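Local coordinates for glucuronoarabinoxylan endo-1,4-beta-xylanase (Clostridium papyrosolvens, PDB 4FMV), which probably hydrolyses internal beta-1,4 linkages of xylan, as a glycoside hydrolase family 30 endoxylanase, at residues S11-I16 against Y298-A303. Sequence-based numbering, arbitrary orientation.
Sequences STKQEI and YKRVDA
Gln14 OE1 accepts a hydrogen bond from Arg300 NE at 2.8 Å, nearly in the guanidinium plane, although the amide is turned 59° from that plane. Gln14 NE2 reaches Met254 O and Met259 O, and Arg300 NH2 reaches Asn258 OD1, so both side chains are also held by the end of helix 240-255 and the loop after it. Ser11 OG, anti to its backbone N (chi1 -175°), donates to Asp302 OD2 at 2.6 Å. The salt bridge from Lys13 NZ to Asp302 OD2 is long, 3.8 Å.

Segments 11-16 and 298-303 share four backbone hydrogen bonds. Asp302 N donates to Ser11 O, Lys13 N to Arg300 O (2.7 Å), Arg300 N to Gln14 O, and Ile16 N to Tyr298 O (2.7 Å). Thr12 faces Val301, and Glu15 faces Lys299, as antiparallel non-hydrogen-bonded pairs. The register slips by one residue between them, which makes a beta bulge.

Nonpolar and face-on contacts complete it. Lys13 CG lies over one guanidinium face of Arg300, toward its rim, nearest NH2 at 3.4 Å. Thr12 CG2 meets Val301 CG1 at 3.8 Å.

The bulged antiparallel pair joins the start of strand 11-22, which continues into the (beta/alpha)8 barrel, to the beta-rich side domain characteristic of GH30 enzymes.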
loop_
_atom_site.group_PDB
_atom_site.type_symbol
_atom_site.label_atom_id
_atom_site.label_comp_id
_atom_site.label_asym_id
_atom_site.label_seq_id
_atom_site.Cartn_x
_atom_site.Cartn_y
_atom_site.Cartn_z
ATOM N N SER A 11 -18.831 -6.387 13.949
ATOM C CA SER A 11 -19.082 -6.332 12.515
ATOM C C SER A 11 -17.794 -6.062 11.748
ATOM O O SER A 11 -17.337 -4.911 11.668
ATOM C CB SER A 11 -20.111 -5.240 12.211
ATOM O OG SER A 11 -20.452 -5.231 10.837
ATOM N N THR A 12 -17.286 -7.098 11.087
ATOM C CA THR A 12 -15.996 -7.029 10.423
ATOM C C THR A 12 -16.108 -6.797 8.916
ATOM O O THR A 12 -17.052 -7.199 8.260
ATOM C CB THR A 12 -15.069 -8.250 10.724
ATOM O OG1 THR A 12 -15.734 -9.480 10.404
ATOM C CG2 THR A 12 -14.631 -8.259 12.188
ATOM N N LYS A 13 -15.094 -6.127 8.405
ATOM C CA LYS A 13 -14.978 -5.580 7.069
ATOM C C LYS A 13 -13.700 -6.242 6.600
ATOM O O LYS A 13 -13.466 -7.389 6.996
ATOM C CB LYS A 13 -14.919 -4.062 7.074
ATOM C CG LYS A 13 -16.192 -3.453 7.612
ATOM C CD LYS A 13 -17.385 -4.110 6.964
ATOM C CE LYS A 13 -18.652 -3.323 7.209
ATOM N NZ LYS A 13 -19.762 -3.812 6.329
ATOM N N GLN A 14 -13.033 -5.686 5.589
ATOM C CA GLN A 14 -11.836 -6.314 5.019
ATOM C C GLN A 14 -10.701 -6.614 6.019
ATOM O O GLN A 14 -10.542 -5.951 7.044
ATOM C CB GLN A 14 -11.262 -5.436 3.903
ATOM C CG GLN A 14 -10.342 -4.303 4.383
ATOM C CD GLN A 14 -11.078 -2.974 4.641
ATOM O OE1 GLN A 14 -12.239 -2.952 5.039
ATOM N NE2 GLN A 14 -10.385 -1.871 4.421
ATOM N N GLU A 15 -9.932 -7.652 5.716
ATOM C CA GLU A 15 -8.755 -8.000 6.497
ATOM C C GLU A 15 -7.599 -7.077 6.127
ATOM O O GLU A 15 -7.429 -6.715 4.962
ATOM C CB GLU A 15 -8.355 -9.445 6.216
ATOM C CG GLU A 15 -7.134 -9.906 7.007
ATOM C CD GLU A 15 -6.826 -11.374 6.768
ATOM O OE1 GLU A 15 -7.565 -12.017 5.990
ATOM O OE2 GLU A 15 -5.853 -11.887 7.352
ATOM N N ILE A 16 -6.819 -6.674 7.119
ATOM C CA ILE A 16 -5.703 -5.771 6.854
ATOM C C ILE A 16 -4.440 -6.556 6.534
ATOM O O ILE A 16 -3.995 -7.382 7.330
ATOM C CB ILE A 16 -5.451 -4.828 8.039
ATOM C CG1 ILE A 16 -6.726 -4.029 8.356
ATOM C CG2 ILE A 16 -4.303 -3.880 7.720
ATOM C CD1 ILE A 16 -7.215 -3.216 7.166
ATOM N N TYR A 298 -5.299 -8.010 11.332
ATOM C CA TYR A 298 -6.403 -7.256 11.917
ATOM C C TYR A 298 -7.493 -7.130 10.858
ATOM O O TYR A 298 -7.254 -7.345 9.668
ATOM C CB TYR A 298 -5.968 -5.852 12.325
ATOM C CG TYR A 298 -5.261 -5.747 13.667
ATOM C CD1 TYR A 298 -4.359 -6.723 14.086
ATOM C CD2 TYR A 298 -5.499 -4.678 14.498
ATOM C CE1 TYR A 298 -3.702 -6.624 15.296
ATOM C CE2 TYR A 298 -4.859 -4.558 15.712
ATOM C CZ TYR A 298 -3.953 -5.528 16.106
ATOM O OH TYR A 298 -3.321 -5.410 17.322
ATOM N N LYS A 299 -8.702 -6.822 11.295
ATOM C CA LYS A 299 -9.770 -6.551 10.358
ATOM C C LYS A 299 -10.334 -5.155 10.607
ATOM O O LYS A 299 -10.410 -4.709 11.739
ATOM C CB LYS A 299 -10.867 -7.602 10.511
ATOM C CG LYS A 299 -10.415 -8.979 10.090
ATOM C CD LYS A 299 -11.476 -10.018 10.343
ATOM C CE LYS A 299 -10.998 -11.386 9.866
ATOM N NZ LYS A 299 -12.070 -12.401 10.065
ATOM N N ARG A 300 -10.730 -4.458 9.554
ATOM C CA ARG A 300 -11.505 -3.265 9.782
ATOM C C ARG A 300 -12.864 -3.692 10.341
ATOM O O ARG A 300 -13.372 -4.781 10.030
ATOM C CB ARG A 300 -11.664 -2.465 8.500
ATOM C CG ARG A 300 -12.401 -1.171 8.708
ATOM C CD ARG A 300 -12.407 -0.337 7.455
ATOM N NE ARG A 300 -13.384 -0.814 6.482
ATOM C CZ ARG A 300 -14.630 -0.366 6.406
ATOM N NH1 ARG A 300 -15.056 0.547 7.262
ATOM N NH2 ARG A 300 -15.455 -0.843 5.486
ATOM N N VAL A 301 -13.443 -2.857 11.191
ATOM C CA VAL A 301 -14.795 -3.094 11.680
ATOM C C VAL A 301 -15.633 -1.843 11.455
ATOM O O VAL A 301 -15.087 -0.761 11.208
ATOM C CB VAL A 301 -14.804 -3.456 13.177
ATOM C CG1 VAL A 301 -13.983 -4.723 13.416
ATOM C CG2 VAL A 301 -14.255 -2.302 14.006
ATOM N N ASP A 302 -16.956 -1.995 11.526
ATOM C CA ASP A 302 -17.877 -0.881 11.319
ATOM C C ASP A 302 -17.726 0.197 12.364
ATOM O O ASP A 302 -17.762 -0.086 13.552
ATOM C CB ASP A 302 -19.327 -1.365 11.359
ATOM C CG ASP A 302 -19.827 -1.781 10.012
ATOM O OD1 ASP A 302 -19.475 -1.091 9.028
ATOM O OD2 ASP A 302 -20.563 -2.794 9.936
ATOM N N ALA A 303 -17.582 1.433 11.910
ATOM C CA ALA A 303 -17.554 2.587 12.799
ATOM C C ALA A 303 -18.188 3.774 12.087
ATOM O O ALA A 303 -18.031 3.934 10.863
ATOM C CB ALA A 303 -16.122 2.915 13.214
#